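Local coordinates for K5 lyase (Enterobacteria phage k1-5, PDB 2X3H), which probably cleaves the K5 capsular polysaccharide, a glycosaminoglycan, by lyase chemistry, working as a trimeric phage tail spike, at residues Ala315-Val321 / Gln348-Arg354. Residues are numbered along the deposited sequence; the frame is centred on the assembly and turned at random.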
loop_
_atom_site.group_PDB
_atom_site.type_symbol
_atom_site.label_atom_id
_atom_site.label_comp_id
_atom_site.label_asym_id
_atom_site.label_seq_id
_atom_site.Cartn_x
_atom_site.Cartn_y
_atom_site.Cartn_z
ATOM N N ALA A 315 -12.428 -21.435 13.132
ATOM C CA ALA A 315 -13.409 -20.909 12.193
ATOM C C ALA A 315 -13.975 -22.025 11.318
ATOM O O ALA A 315 -13.226 -22.853 10.801
ATOM C CB ALA A 315 -12.748 -19.855 11.299
ATOM N N ARG A 316 -15.294 -22.031 11.136
ATOM C CA ARG A 316 -15.944 -22.933 10.187
ATOM C C ARG A 316 -16.116 -22.280 8.825
ATOM O O ARG A 316 -16.239 -22.966 7.809
ATOM C CB ARG A 316 -17.305 -23.381 10.724
ATOM C CG ARG A 316 -17.168 -24.214 11.983
ATOM C CD ARG A 316 -16.649 -25.598 11.627
ATOM N NE ARG A 316 -17.741 -26.447 11.156
ATOM C CZ ARG A 316 -18.752 -26.831 11.937
ATOM N NH1 ARG A 316 -18.796 -26.432 13.204
ATOM N NH2 ARG A 316 -19.721 -27.599 11.457
ATOM N N GLN A 317 -16.159 -20.949 8.826
ATOM C CA GLN A 317 -16.243 -20.164 7.597
ATOM C C GLN A 317 -15.214 -19.046 7.667
ATOM O O GLN A 317 -15.442 -18.012 8.297
ATOM C CB GLN A 317 -17.641 -19.572 7.439
ATOM C CG GLN A 317 -18.750 -20.601 7.283
ATOM C CD GLN A 317 -20.134 -19.978 7.412
ATOM O OE1 GLN A 317 -20.339 -19.047 8.196
ATOM N NE2 GLN A 317 -21.098 -20.509 6.665
ATOM N N ALA A 318 -14.074 -19.265 7.018
ATOM C CA ALA A 318 -12.957 -18.334 7.082
ATOM C C ALA A 318 -13.081 -17.281 5.988
ATOM O O ALA A 318 -13.259 -17.623 4.820
ATOM C CB ALA A 318 -11.632 -19.088 6.948
ATOM N N HIS A 319 -12.999 -16.011 6.381
ATOM C CA HIS A 319 -13.071 -14.884 5.427
ATOM C C HIS A 319 -11.868 -13.949 5.541
ATOM O O HIS A 319 -11.330 -13.743 6.629
ATOM C CB HIS A 319 -14.319 -14.023 5.669
ATOM C CG HIS A 319 -15.617 -14.743 5.495
ATOM N ND1 HIS A 319 -16.150 -15.574 6.459
ATOM C CD2 HIS A 319 -16.512 -14.719 4.479
ATOM C CE1 HIS A 319 -17.327 -16.023 6.048
ATOM N NE2 HIS A 319 -17.560 -15.532 4.840
ATOM N N GLY A 320 -11.487 -13.343 4.411
ATOM C CA GLY A 320 -10.466 -12.301 4.405
ATOM C C GLY A 320 -11.160 -10.983 4.722
ATOM O O GLY A 320 -11.155 -10.533 5.880
ATOM N N VAL A 321 -11.798 -10.401 3.703
ATOM C CA VAL A 321 -12.561 -9.154 3.860
ATOM C C VAL A 321 -13.988 -9.348 3.337
ATOM O O VAL A 321 -14.195 -9.969 2.300
ATOM C CB VAL A 321 -11.886 -7.973 3.098
ATOM C CG1 VAL A 321 -12.679 -6.676 3.286
ATOM C CG2 VAL A 321 -10.438 -7.794 3.541
ATOM N N GLN A 348 -13.949 -26.515 6.845
ATOM C CA GLN A 348 -13.806 -25.061 6.900
ATOM C C GLN A 348 -13.810 -24.500 5.481
ATOM O O GLN A 348 -12.957 -24.854 4.662
ATOM C CB GLN A 348 -12.513 -24.689 7.628
ATOM C CG GLN A 348 -12.200 -23.202 7.657
ATOM C CD GLN A 348 -10.810 -22.948 8.182
ATOM O OE1 GLN A 348 -9.835 -23.037 7.440
ATOM N NE2 GLN A 348 -10.704 -22.660 9.469
ATOM N N THR A 349 -14.777 -23.638 5.183
ATOM C CA THR A 349 -14.768 -22.951 3.898
ATOM C C THR A 349 -13.875 -21.723 3.963
ATOM O O THR A 349 -13.598 -21.188 5.039
ATOM C CB THR A 349 -16.167 -22.505 3.485
ATOM O OG1 THR A 349 -16.691 -21.610 4.472
ATOM C CG2 THR A 349 -17.077 -23.717 3.330
ATOM N N ALA A 350 -13.426 -21.295 2.788
ATOM C CA ALA A 350 -12.586 -20.113 2.644
ATOM C C ALA A 350 -13.230 -19.147 1.654
ATOM O O ALA A 350 -13.776 -19.560 0.627
ATOM C CB ALA A 350 -11.185 -20.502 2.157
ATOM N N THR A 351 -13.151 -17.857 1.972
ATOM C CA THR A 351 -13.596 -16.799 1.072
ATOM C C THR A 351 -12.698 -15.589 1.309
ATOM O O THR A 351 -12.795 -14.957 2.355
ATOM C CB THR A 351 -15.057 -16.394 1.385
ATOM O OG1 THR A 351 -15.916 -17.535 1.262
ATOM C CG2 THR A 351 -15.539 -15.311 0.419
ATOM N N ILE A 352 -11.808 -15.257 0.373
ATOM C CA ILE A 352 -10.878 -14.144 0.622
ATOM C C ILE A 352 -11.550 -12.771 0.484
ATOM O O ILE A 352 -11.162 -11.804 1.163
ATOM C CB ILE A 352 -9.583 -14.260 -0.243
ATOM C CG1 ILE A 352 -8.489 -13.307 0.251
ATOM C CG2 ILE A 352 -9.869 -14.018 -1.718
ATOM C CD1 ILE A 352 -7.109 -13.674 -0.232
ATOM N N ALA A 353 -12.556 -12.696 -0.387
ATOM C CA ALA A 353 -13.341 -11.469 -0.539
ATOM C C ALA A 353 -14.794 -11.865 -0.771
ATOM O O ALA A 353 -15.090 -12.643 -1.683
ATOM C CB ALA A 353 -12.813 -10.638 -1.716
ATOM N N ARG A 354 -15.688 -11.328 0.055
ATOM C CA ARG A 354 -17.115 -11.633 -0.030
ATOM C C ARG A 354 -17.892 -10.350 -0.250
ATOM O O ARG A 354 -17.774 -9.419 0.544
ATOM C CB ARG A 354 -17.585 -12.327 1.261
ATOM C CG ARG A 354 -19.071 -12.628 1.285
ATOM C CD ARG A 354 -19.446 -13.449 2.529
ATOM N NE ARG A 354 -20.868 -13.774 2.572
ATOM C CZ ARG A 354 -21.417 -14.593 3.465
ATOM N NH1 ARG A 354 -20.663 -15.193 4.389
ATOM N NH2 ARG A 354 -22.727 -14.815 3.429
HETATM O O HOH W 1 -15.708 -18.930 3.852
HETATM O O HOH W 2 -18.357 -16.819 2.290
#
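Gln317-His319 and Thr349-Thr351 run parallel and in register, their axes 4.7 Å apart at closest approach, as neighbouring rungs of the right-handed parallel beta-helix expected of a phage tail-spike lyase. The ladder runs from Arg316 O to Arg354 N and survives the corner that both chains turn, at Gly320 and Ile352: Gly320 N donates to Thr351 O, and Val321 N then bonds Ile352 O at 3.0 Å. Before the corner Ala318 and Ala350 set their CB atoms on one face and Gln317, Thr349, His319 and Thr351 occupy the other; after it Val321 and Ala353 pair in the same way as the two alanines. At the start of the ladder, the extended side chain of Gln348 reaches back to the preceding rung, with CG anti to the backbone N (chi1 176°), its CD passing Ala318 CB, and its NE2 donates to Ala315 O at 2.9 Å, the acceptor lying almost in the amide plane.

On the polar face, His319 lies beside Thr351, the ring's CD2 3.8 Å from the threonine CB. Two waters fill in the polar links: one joins Ala318 O, Thr349 OG1 and Thr351 OG1, and the other bridges Thr351 OG1 and His319 NE2. ND1 of His319 bonds Tyr290 O. Arg354 comes across the corner with its chain extended from CG to NE, its NE in a salt bridge with Glu379, and lays CD 3.6 Å from His319 NE2. The guanidinium is turned 21° from the imidazole, and its NH1 donates to His319 NE2 over 3.2 Å, within the guanidinium plane but 28° out of the ring plane.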